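Local coordinates for protein toll-like receptor 13 (Mus musculus, PDB 4Z0C) that recognises and binds bacterial 23S ribosomal RNA as an innate immune receptor and signals through MYD88 and TRAF6 to activate NF-kappa-B, at residues K525-L530 and G551-L556; I575-L580 and K603-L608; L474-L479 and L498-L503. All coordinates share one frame; numbering follows the deposited sequence.

Contact 1 (K525-L530 and G551-L556). With NAG (2-acetamido-2-deoxy-beta-D-glucopyranose), chain R.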
loop_
_atom_site.group_PDB
_atom_site.type_symbol
_atom_site.label_atom_id
_atom_site.label_comp_id
_atom_site.label_asym_id
_atom_site.label_seq_id
_atom_site.Cartn_x
_atom_site.Cartn_y
_atom_site.Cartn_z
ATOM N N LYS A 525 -11.599 -3.409 -26.735
ATOM C CA LYS A 525 -12.790 -2.884 -27.392
ATOM C C LYS A 525 -14.114 -3.300 -26.761
ATOM O O LYS A 525 -15.148 -2.719 -27.097
ATOM C CB LYS A 525 -12.774 -3.232 -28.883
ATOM C CG LYS A 525 -12.132 -4.564 -29.200
ATOM C CD LYS A 525 -11.924 -4.755 -30.700
ATOM C CE LYS A 525 -13.235 -4.891 -31.450
ATOM N NZ LYS A 525 -13.055 -4.641 -32.908
ATOM N N SER A 526 -14.100 -4.282 -25.854
ATOM C CA SER A 526 -15.348 -4.719 -25.194
ATOM C C SER A 526 -15.375 -4.294 -23.740
ATOM O O SER A 526 -16.258 -4.706 -22.984
ATOM C CB SER A 526 -15.530 -6.240 -25.220
ATOM O OG SER A 526 -15.094 -6.824 -26.432
ATOM N N LEU A 527 -14.365 -3.539 -23.330
ATOM C CA LEU A 527 -14.207 -3.219 -21.919
ATOM C C LEU A 527 -15.399 -2.435 -21.385
ATOM O O LEU A 527 -15.791 -1.424 -21.964
ATOM C CB LEU A 527 -12.902 -2.468 -21.677
ATOM C CG LEU A 527 -12.433 -2.554 -20.228
ATOM C CD1 LEU A 527 -12.069 -3.989 -19.900
ATOM C CD2 LEU A 527 -11.226 -1.659 -20.025
ATOM N N LYS A 528 -15.991 -2.913 -20.296
ATOM C CA LYS A 528 -17.130 -2.225 -19.695
ATOM C C LYS A 528 -16.792 -1.569 -18.354
ATOM O O LYS A 528 -17.387 -0.549 -17.994
ATOM C CB LYS A 528 -18.311 -3.191 -19.534
ATOM C CG LYS A 528 -18.604 -3.977 -20.807
ATOM C CD LYS A 528 -20.000 -4.590 -20.815
ATOM C CE LYS A 528 -20.602 -4.503 -22.212
ATOM N NZ LYS A 528 -20.412 -3.129 -22.790
ATOM N N GLN A 529 -15.864 -2.169 -17.602
ATOM C CA GLN A 529 -15.471 -1.619 -16.299
ATOM C C GLN A 529 -13.959 -1.502 -16.133
ATOM O O GLN A 529 -13.209 -2.437 -16.395
ATOM C CB GLN A 529 -16.055 -2.442 -15.156
ATOM C CG GLN A 529 -17.496 -2.834 -15.391
ATOM C CD GLN A 529 -18.175 -3.417 -14.154
ATOM O OE1 GLN A 529 -17.826 -4.503 -13.677
ATOM N NE2 GLN A 529 -19.162 -2.691 -13.635
ATOM N N LEU A 530 -13.526 -0.318 -15.719
ATOM C CA LEU A 530 -12.127 -0.041 -15.481
ATOM C C LEU A 530 -11.957 0.505 -14.076
ATOM O O LEU A 530 -12.564 1.513 -13.717
ATOM C CB LEU A 530 -11.632 0.989 -16.502
ATOM C CG LEU A 530 -10.205 1.521 -16.414
ATOM C CD1 LEU A 530 -9.182 0.381 -16.281
ATOM C CD2 LEU A 530 -9.913 2.390 -17.648
ATOM N N GLY A 551 -14.682 3.306 -26.186
ATOM C CA GLY A 551 -16.052 3.686 -26.490
ATOM C C GLY A 551 -17.134 2.794 -25.903
ATOM O O GLY A 551 -18.284 3.201 -25.798
ATOM N N SER A 552 -16.778 1.577 -25.513
ATOM C CA SER A 552 -17.745 0.658 -24.904
ATOM C C SER A 552 -17.795 0.751 -23.379
ATOM O O SER A 552 -18.658 0.145 -22.742
ATOM C CB SER A 552 -17.444 -0.780 -25.324
ATOM O OG SER A 552 -16.124 -1.141 -24.939
ATOM N N LEU A 553 -16.865 1.496 -22.789
ATOM C CA LEU A 553 -16.758 1.534 -21.331
ATOM C C LEU A 553 -18.036 2.078 -20.712
ATOM O O LEU A 553 -18.616 3.043 -21.214
ATOM C CB LEU A 553 -15.549 2.355 -20.890
ATOM C CG LEU A 553 -15.046 2.193 -19.451
ATOM C CD1 LEU A 553 -14.454 0.814 -19.247
ATOM C CD2 LEU A 553 -14.014 3.282 -19.080
ATOM N N GLN A 554 -18.472 1.457 -19.620
ATOM C CA GLN A 554 -19.686 1.880 -18.923
ATOM C C GLN A 554 -19.406 2.432 -17.529
ATOM O O GLN A 554 -20.155 3.278 -17.027
ATOM C CB GLN A 554 -20.668 0.718 -18.812
ATOM C CG GLN A 554 -21.104 0.133 -20.137
ATOM C CD GLN A 554 -21.952 -1.125 -19.957
ATOM O OE1 GLN A 554 -22.096 -1.632 -18.844
ATOM N NE2 GLN A 554 -22.525 -1.620 -21.050
ATOM N N GLU A 555 -18.341 1.939 -16.901
ATOM C CA GLU A 555 -18.015 2.339 -15.534
ATOM C C GLU A 555 -16.531 2.652 -15.382
ATOM O O GLU A 555 -15.691 1.829 -15.715
ATOM C CB GLU A 555 -18.405 1.230 -14.563
ATOM C CG GLU A 555 -18.351 1.605 -13.092
ATOM C CD GLU A 555 -18.735 0.436 -12.186
ATOM O OE1 GLU A 555 -18.210 -0.677 -12.405
ATOM O OE2 GLU A 555 -19.559 0.619 -11.262
ATOM N N LEU A 556 -16.214 3.842 -14.886
ATOM C CA LEU A 556 -14.826 4.249 -14.632
ATOM C C LEU A 556 -14.712 4.643 -13.172
ATOM O O LEU A 556 -15.492 5.461 -12.684
ATOM C CB LEU A 556 -14.416 5.419 -15.536
ATOM C CG LEU A 556 -13.025 6.057 -15.454
ATOM C CD1 LEU A 556 -11.941 5.019 -15.605
ATOM C CD2 LEU A 556 -12.872 7.113 -16.532
HETATM C C1 NAG R . -23.844 0.644 -27.316
HETATM C C2 NAG R . -22.589 0.281 -28.099
HETATM C C3 NAG R . -22.934 -0.268 -29.473
HETATM C C4 NAG R . -24.064 -1.296 -29.450
HETATM C C5 NAG R . -25.211 -0.889 -28.530
HETATM C C6 NAG R . -26.182 -2.062 -28.354
HETATM C C7 NAG R . -20.444 1.404 -28.476
HETATM C C8 NAG R . -19.813 2.634 -29.053
HETATM N N2 NAG R . -21.760 1.460 -28.267
HETATM O O3 NAG R . -21.774 -0.866 -30.001
HETATM O O4 NAG R . -24.580 -1.471 -30.757
HETATM O O5 NAG R . -24.728 -0.457 -27.267
HETATM O O6 NAG R . -26.771 -2.411 -29.593
HETATM O O7 NAG R . -19.750 0.424 -28.207
#
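Leu553 drives its CD1 methyl against the backbone of 525-530, 3.5 Å from the carbonyl carbon of Lys528, the tight part of the contact. The same methyl lies 3.9 Å from Leu530 CB and meets Leu527 CG, while Leu530 CD2 and Leu556 CD1 pack side by side at 3.9 Å; all four leucines are buried. CG of Leu553 stands anti to its backbone N (chi1 -163°), swinging the isobutyl group toward the neighbouring coil. Two amides grip Lys528 O: Glu555 N arrives nearly along the C=O axis, Gln554 N from the side (C=O...N 128°). Ser552 OG sits between two carbonyls, 2.8 Å from Lys525 O and 3.0 Å from Leu527 O; either can take its proton. The solvent side is looser: before the strands Lys528 and Gln554 run alongside each other, and on the face opposite the leucines the Gln529 amide and Glu555 carboxylate are turned 15° apart, all four partly exposed. A glycan sugar skirts the turn, with NAG C8 3.6 Å from Gly551 O. Inward leucines beneath a short parallel pairing, Gln529 with Glu555 and Leu530 with Leu556, mark successive coils in a leucine-rich-repeat solenoid, here repeats 21 and 22.

Contact 2 (I575-L580 and K603-L608). With NAG (2-acetamido-2-deoxy-beta-D-glucopyranose), chain R.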
loop_
_atom_site.group_PDB
_atom_site.type_symbol
_atom_site.label_atom_id
_atom_site.label_comp_id
_atom_site.label_asym_id
_atom_site.label_seq_id
_atom_site.Cartn_x
_atom_site.Cartn_y
_atom_site.Cartn_z
ATOM N N ILE A 575 -18.043 7.539 -24.815
ATOM C CA ILE A 575 -19.390 7.958 -25.165
ATOM C C ILE A 575 -20.478 7.127 -24.503
ATOM O O ILE A 575 -21.567 7.630 -24.248
ATOM C CB ILE A 575 -19.621 8.036 -26.698
ATOM C CG1 ILE A 575 -19.509 6.671 -27.361
ATOM C CG2 ILE A 575 -18.689 9.036 -27.336
ATOM C CD1 ILE A 575 -20.769 6.311 -28.148
ATOM N N ASN A 576 -20.180 5.866 -24.199
ATOM C CA ASN A 576 -21.148 5.014 -23.531
ATOM C C ASN A 576 -21.059 4.991 -22.014
ATOM O O ASN A 576 -21.714 4.185 -21.371
ATOM C CB ASN A 576 -21.115 3.601 -24.105
ATOM C CG ASN A 576 -21.923 3.490 -25.381
ATOM O OD1 ASN A 576 -21.687 2.631 -26.218
ATOM N ND2 ASN A 576 -22.881 4.381 -25.535
ATOM N N LEU A 577 -20.251 5.867 -21.434
ATOM C CA LEU A 577 -20.106 5.877 -19.979
ATOM C C LEU A 577 -21.444 6.110 -19.256
ATOM O O LEU A 577 -22.212 7.010 -19.596
ATOM C CB LEU A 577 -19.078 6.910 -19.521
ATOM C CG LEU A 577 -18.481 6.610 -18.143
ATOM C CD1 LEU A 577 -17.576 5.388 -18.204
ATOM C CD2 LEU A 577 -17.733 7.819 -17.581
ATOM N N THR A 578 -21.665 5.303 -18.228
ATOM C CA THR A 578 -22.886 5.265 -17.445
ATOM C C THR A 578 -22.662 5.687 -15.988
ATOM O O THR A 578 -23.524 6.311 -15.366
ATOM C CB THR A 578 -23.476 3.838 -17.535
ATOM O OG1 THR A 578 -24.481 3.819 -18.556
ATOM C CG2 THR A 578 -24.055 3.362 -16.205
ATOM N N LYS A 579 -21.499 5.324 -15.449
ATOM C CA LYS A 579 -21.121 5.672 -14.081
ATOM C C LYS A 579 -19.669 6.137 -14.006
ATOM O O LYS A 579 -18.782 5.468 -14.527
ATOM C CB LYS A 579 -21.287 4.472 -13.170
ATOM C CG LYS A 579 -20.751 4.683 -11.766
ATOM C CD LYS A 579 -21.125 3.498 -10.867
ATOM C CE LYS A 579 -20.660 3.734 -9.439
ATOM N NZ LYS A 579 -20.984 2.594 -8.542
ATOM N N LEU A 580 -19.444 7.266 -13.332
ATOM C CA LEU A 580 -18.116 7.821 -13.103
ATOM C C LEU A 580 -17.939 8.152 -11.627
ATOM O O LEU A 580 -18.775 8.827 -11.045
ATOM C CB LEU A 580 -17.921 9.092 -13.936
ATOM C CG LEU A 580 -16.632 9.851 -13.638
ATOM C CD1 LEU A 580 -15.488 8.951 -13.984
ATOM C CD2 LEU A 580 -16.556 11.143 -14.436
ATOM N N LYS A 603 -23.006 12.119 -22.551
ATOM C CA LYS A 603 -24.433 12.331 -22.700
ATOM C C LYS A 603 -25.244 11.140 -22.198
ATOM O O LYS A 603 -26.453 11.266 -22.001
ATOM C CB LYS A 603 -24.772 12.651 -24.154
ATOM C CG LYS A 603 -24.477 14.093 -24.518
ATOM C CD LYS A 603 -23.807 14.189 -25.861
ATOM C CE LYS A 603 -23.329 15.597 -26.137
ATOM N NZ LYS A 603 -22.501 15.626 -27.379
ATOM N N ARG A 604 -24.575 10.012 -21.945
ATOM C CA ARG A 604 -25.250 8.842 -21.380
ATOM C C ARG A 604 -24.929 8.617 -19.904
ATOM O O ARG A 604 -25.272 7.580 -19.366
ATOM C CB ARG A 604 -24.906 7.553 -22.126
ATOM C CG ARG A 604 -25.813 7.179 -23.266
ATOM C CD ARG A 604 -25.111 6.142 -24.118
ATOM N NE ARG A 604 -25.634 6.048 -25.477
ATOM C CZ ARG A 604 -25.392 6.945 -26.429
ATOM N NH1 ARG A 604 -24.631 8.002 -26.175
ATOM N NH2 ARG A 604 -25.908 6.781 -27.640
ATOM N N LEU A 605 -24.263 9.562 -19.250
ATOM C CA LEU A 605 -23.914 9.363 -17.850
ATOM C C LEU A 605 -25.162 9.317 -16.958
ATOM O O LEU A 605 -25.992 10.219 -16.994
ATOM C CB LEU A 605 -22.936 10.438 -17.362
ATOM C CG LEU A 605 -22.221 10.150 -16.024
ATOM C CD1 LEU A 605 -21.223 9.020 -16.143
ATOM C CD2 LEU A 605 -21.541 11.387 -15.460
ATOM N N LYS A 606 -25.293 8.259 -16.155
ATOM C CA LYS A 606 -26.421 8.157 -15.235
ATOM C C LYS A 606 -26.012 8.454 -13.802
ATOM O O LYS A 606 -26.846 8.865 -12.987
ATOM C CB LYS A 606 -27.042 6.775 -15.291
ATOM C CG LYS A 606 -27.727 6.421 -16.592
ATOM C CD LYS A 606 -27.991 4.907 -16.621
ATOM C CE LYS A 606 -29.085 4.523 -17.609
ATOM N NZ LYS A 606 -30.425 4.545 -16.971
ATOM N N ILE A 607 -24.740 8.198 -13.488
ATOM C CA ILE A 607 -24.228 8.338 -12.124
ATOM C C ILE A 607 -22.904 9.124 -12.078
ATOM O O ILE A 607 -21.993 8.865 -12.854
ATOM C CB ILE A 607 -24.001 6.963 -11.470
ATOM C CG1 ILE A 607 -25.284 6.116 -11.509
ATOM C CG2 ILE A 607 -23.493 7.152 -10.049
ATOM C CD1 ILE A 607 -25.041 4.613 -11.382
ATOM N N LEU A 608 -22.818 10.108 -11.187
ATOM C CA LEU A 608 -21.618 10.912 -11.037
ATOM C C LEU A 608 -21.388 11.157 -9.559
ATOM O O LEU A 608 -22.216 11.785 -8.889
ATOM C CB LEU A 608 -21.731 12.249 -11.795
ATOM C CG LEU A 608 -20.574 13.229 -11.536
ATOM C CD1 LEU A 608 -19.236 12.657 -11.970
ATOM C CD2 LEU A 608 -20.819 14.572 -12.188
HETATM C C1 NAG R . -23.844 0.644 -27.316
HETATM C C2 NAG R . -22.589 0.281 -28.099
HETATM C C3 NAG R . -22.934 -0.268 -29.473
HETATM C C4 NAG R . -24.064 -1.296 -29.450
HETATM C C5 NAG R . -25.211 -0.889 -28.530
HETATM C C6 NAG R . -26.182 -2.062 -28.354
HETATM C C7 NAG R . -20.444 1.404 -28.476
HETATM C C8 NAG R . -19.813 2.634 -29.053
HETATM N N2 NAG R . -21.760 1.460 -28.267
HETATM O O3 NAG R . -21.774 -0.866 -30.001
HETATM O O4 NAG R . -24.580 -1.471 -30.757
HETATM O O5 NAG R . -24.728 -0.457 -27.267
HETATM O O6 NAG R . -26.771 -2.411 -29.593
HETATM O O7 NAG R . -19.750 0.424 -28.207
HETATM O O HOH W 1 -21.578 8.853 -21.546
#
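Thr578 O takes two backbone N-H groups, from Lys606 N at 2.7 Å and Ile607 N at 2.9 Å, and Leu580 N returns a bond to Ile607 O, so the segments run parallel with Lys579 paired to Ile607 and Leu580 to Leu608. On the buried face Leu605 CD1 is wedged among Leu577 CD2, Leu580 CB and the Thr578 carbonyl carbon, the last 3.6 Å away. Beside it Leu580 CD2 touches Leu608 CD1 at 3.9 Å. On the opposite face the extended Lys579 chain crosses Ile607, CG lying 4.0 Å from Ile607 CB. Where the backbones part before the strands, a water fills in: it donates to Ile575 O and, at 2.8 Å, to Leu577 O, and accepts from Arg604 N. Arg604 keeps an extended chain from CG to NE that runs alongside Asn576, a predicted N-glycosylation site next to the NAG, where the modelled amide is doubtful. Strand 555-557 flanks the pair, its Leu556 packing on Leu577 and Leu580, while Phe571 and Phe599, from the loops, also cover Leu580; Lys579 packs on a sugar of the bound RNA, and Lys606 bonds through its backbone to Gln630.

Contact 3 (L474-L479 and L498-L503). With nucleotides of chain C.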
loop_
_atom_site.group_PDB
_atom_site.type_symbol
_atom_site.label_atom_id
_atom_site.label_comp_id
_atom_site.label_asym_id
_atom_site.label_seq_id
_atom_site.Cartn_x
_atom_site.Cartn_y
_atom_site.Cartn_z
ATOM N N LEU A 474 -10.891 -14.192 -22.224
ATOM C CA LEU A 474 -10.832 -13.642 -20.878
ATOM C C LEU A 474 -11.867 -12.533 -20.734
ATOM O O LEU A 474 -11.958 -11.627 -21.579
ATOM C CB LEU A 474 -9.437 -13.144 -20.509
ATOM C CG LEU A 474 -9.271 -13.048 -18.989
ATOM C CD1 LEU A 474 -9.215 -14.444 -18.368
ATOM C CD2 LEU A 474 -8.040 -12.243 -18.627
ATOM N N ARG A 475 -12.646 -12.617 -19.660
ATOM C CA ARG A 475 -13.715 -11.666 -19.422
ATOM C C ARG A 475 -13.338 -10.748 -18.270
ATOM O O ARG A 475 -13.719 -9.568 -18.234
ATOM C CB ARG A 475 -15.021 -12.410 -19.127
ATOM C CG ARG A 475 -15.494 -13.265 -20.294
ATOM C CD ARG A 475 -15.812 -12.380 -21.500
ATOM N NE ARG A 475 -16.347 -13.126 -22.638
ATOM C CZ ARG A 475 -16.755 -12.566 -23.776
ATOM N NH1 ARG A 475 -16.686 -11.249 -23.936
ATOM N NH2 ARG A 475 -17.225 -13.324 -24.758
ATOM N N SER A 476 -12.581 -11.288 -17.328
ATOM C CA SER A 476 -12.241 -10.525 -16.145
ATOM C C SER A 476 -10.734 -10.635 -15.797
ATOM O O SER A 476 -10.149 -11.713 -15.802
ATOM C CB SER A 476 -13.113 -10.991 -14.982
ATOM O OG SER A 476 -12.865 -10.211 -13.828
ATOM N N LEU A 477 -10.092 -9.503 -15.532
ATOM C CA LEU A 477 -8.673 -9.518 -15.185
ATOM C C LEU A 477 -8.439 -8.640 -13.967
ATOM O O LEU A 477 -8.653 -7.424 -14.017
ATOM C CB LEU A 477 -7.817 -9.056 -16.373
ATOM C CG LEU A 477 -6.296 -8.901 -16.227
ATOM C CD1 LEU A 477 -5.537 -10.183 -15.787
ATOM C CD2 LEU A 477 -5.722 -8.382 -17.542
ATOM N N ASP A 478 -8.007 -9.271 -12.879
ATOM C CA ASP A 478 -7.766 -8.583 -11.619
ATOM C C ASP A 478 -6.257 -8.404 -11.381
ATOM O O ASP A 478 -5.533 -9.382 -11.154
ATOM C CB ASP A 478 -8.375 -9.378 -10.470
ATOM C CG ASP A 478 -8.268 -8.653 -9.130
ATOM O OD1 ASP A 478 -7.513 -7.665 -9.042
ATOM O OD2 ASP A 478 -8.926 -9.077 -8.152
ATOM N N LEU A 479 -5.792 -7.152 -11.434
ATOM C CA LEU A 479 -4.381 -6.818 -11.206
ATOM C C LEU A 479 -4.207 -5.861 -10.037
ATOM O O LEU A 479 -3.211 -5.162 -9.959
ATOM C CB LEU A 479 -3.758 -6.205 -12.465
ATOM C CG LEU A 479 -3.439 -7.199 -13.579
ATOM C CD1 LEU A 479 -3.172 -6.511 -14.904
ATOM C CD2 LEU A 479 -2.242 -8.039 -13.174
ATOM N N LEU A 498 -12.216 -8.801 -23.317
ATOM C CA LEU A 498 -12.177 -8.447 -21.890
ATOM C C LEU A 498 -13.287 -7.465 -21.489
ATOM O O LEU A 498 -13.501 -6.443 -22.164
ATOM C CB LEU A 498 -10.819 -7.856 -21.515
ATOM C CG LEU A 498 -10.571 -7.806 -20.005
ATOM C CD1 LEU A 498 -10.366 -9.212 -19.436
ATOM C CD2 LEU A 498 -9.397 -6.920 -19.661
ATOM N N LEU A 499 -13.990 -7.773 -20.398
ATOM C CA LEU A 499 -15.104 -6.933 -19.929
ATOM C C LEU A 499 -14.732 -6.078 -18.731
ATOM O O LEU A 499 -15.206 -4.955 -18.585
ATOM C CB LEU A 499 -16.309 -7.789 -19.546
ATOM C CG LEU A 499 -16.973 -8.513 -20.714
ATOM C CD1 LEU A 499 -18.201 -9.307 -20.248
ATOM C CD2 LEU A 499 -17.330 -7.526 -21.808
ATOM N N ILE A 500 -13.905 -6.639 -17.859
ATOM C CA ILE A 500 -13.575 -6.020 -16.585
ATOM C C ILE A 500 -12.073 -6.030 -16.409
ATOM O O ILE A 500 -11.441 -7.077 -16.533
ATOM C CB ILE A 500 -14.184 -6.807 -15.410
ATOM C CG1 ILE A 500 -15.707 -6.866 -15.526
ATOM C CG2 ILE A 500 -13.782 -6.186 -14.094
ATOM C CD1 ILE A 500 -16.353 -7.831 -14.511
ATOM N N LEU A 501 -11.502 -4.864 -16.147
ATOM C CA LEU A 501 -10.077 -4.740 -15.875
ATOM C C LEU A 501 -9.856 -3.931 -14.600
ATOM O O LEU A 501 -10.259 -2.779 -14.507
ATOM C CB LEU A 501 -9.350 -4.111 -17.060
ATOM C CG LEU A 501 -7.865 -3.787 -16.863
ATOM C CD1 LEU A 501 -7.047 -5.051 -16.621
ATOM C CD2 LEU A 501 -7.308 -3.008 -18.071
ATOM N N LYS A 502 -9.211 -4.553 -13.620
ATOM C CA LYS A 502 -9.027 -3.950 -12.306
ATOM C C LYS A 502 -7.556 -3.646 -12.015
ATOM O O LYS A 502 -6.753 -4.551 -11.840
ATOM C CB LYS A 502 -9.572 -4.890 -11.251
ATOM C CG LYS A 502 -11.054 -5.252 -11.461
ATOM C CD LYS A 502 -11.539 -6.146 -10.363
ATOM C CE LYS A 502 -13.019 -6.423 -10.515
ATOM N NZ LYS A 502 -13.540 -7.248 -9.387
ATOM N N LEU A 503 -7.218 -2.367 -11.945
ATOM C CA LEU A 503 -5.827 -1.950 -11.822
ATOM C C LEU A 503 -5.635 -1.016 -10.639
ATOM O O LEU A 503 -4.673 -0.264 -10.586
ATOM C CB LEU A 503 -5.383 -1.252 -13.096
ATOM C CG LEU A 503 -5.084 -2.120 -14.318
ATOM C CD1 LEU A 503 -4.889 -1.212 -15.536
ATOM C CD2 LEU A 503 -3.862 -2.976 -14.105
ATOM P P G C 3 -9.398 -2.781 2.184
ATOM O OP1 G C 3 -7.941 -2.714 2.352
ATOM O OP2 G C 3 -10.203 -1.620 2.633
ATOM O "O5'" G C 3 -9.665 -3.065 0.639
ATOM C "C5'" G C 3 -9.948 -1.947 -0.210
ATOM C "C4'" G C 3 -10.921 -2.262 -1.324
ATOM O "O4'" G C 3 -10.284 -3.121 -2.301
ATOM C "C3'" G C 3 -12.215 -2.972 -0.914
ATOM O "O3'" G C 3 -13.251 -2.603 -1.822
ATOM C "C2'" G C 3 -11.875 -4.432 -1.174
ATOM O "O2'" G C 3 -13.006 -5.232 -1.409
ATOM C "C1'" G C 3 -11.013 -4.320 -2.434
ATOM N N9 G C 3 -10.040 -5.386 -2.637
ATOM C C8 G C 3 -9.037 -5.771 -1.784
ATOM N N7 G C 3 -8.306 -6.730 -2.276
ATOM C C5 G C 3 -8.846 -6.981 -3.532
ATOM C C6 G C 3 -8.473 -7.914 -4.535
ATOM O O6 G C 3 -7.577 -8.757 -4.530
ATOM N N1 G C 3 -9.284 -7.823 -5.650
ATOM C C2 G C 3 -10.337 -6.952 -5.785
ATOM N N2 G C 3 -10.999 -7.035 -6.945
ATOM N N3 G C 3 -10.702 -6.080 -4.861
ATOM C C4 G C 3 -9.917 -6.149 -3.770
#
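Leu474, in the loop before strand 476-478, lies alongside Leu498, with Leu474 CD2 to Leu498 CD1 at 3.9 Å, and its O meets Leu498 CA in a CA-H...O contact. At Arg475 the carbonyl oxygen accepts two N-H groups, from Leu499 N at 2.8 Å and Ile500 N at 3.0 Å, the first tilted from the carbonyl plane; its bent side chain passes Leu499 with CD. Ser476 faces the Ile500 side of the sheet, OG 4.0 Å from Ile500 CB. Leu477 turns to the other face, where CD2 packs on Leu501 CD1 at 3.7 Å, while its backbone N and O bond Ile500 O and Lys502 N. Asp478 returns to the Ser476 face. With CG anti to the backbone N (chi1 -175°), its carboxylate reaches G3 of the RNA chain C: OD2 accepts N1 at 2.8 Å (N-H...O 161°) and N2 at 3.2 Å, thus reading the base's Watson-Crick edge, while OD1 accepts Met480 N, which helps fix the carboxylate. Lys502 stretches past the same base, NZ 3.5 Å from guanine N2, and its charge may favour the ionised aspartate. Just past the strand, Leu479 bonds Lys502 O through its N and packs CB on Leu503 CD2. Parallel strands 2° apart, leucines inward and Ser476, Asp478, Lys502 and Ile500 on the other, concave face, typify leucine-rich repeats, here 19 and 20 of this Toll-like receptor, forming part of the RNA site.

From the N terminus, contact 3 comes first and closes the coil between 474-479 and 498-503; contact 1 then closes the one between 525-530 and 551-556, and contact 2 the one between 575-580 and 603-608. The three follow in series, with neither nesting nor crossing, each spanning one repeat. Contact 3 joins contact 1 through strands 500-502 and 529-531, where Gln529 O lies 3.0 Å from Leu501 N. Contact 1 joins contact 2 through probable backbone bonds from Gln554 O to Thr578 N and Lys579 N, with a long, weak ion pair between Glu555 and Lys579 in addition; both also border the same NAG. Contacts 2 and 3, centres 20 Å apart, do not touch. Together they tie repeats 19 to 24 of the leucine-rich-repeat ectodomain.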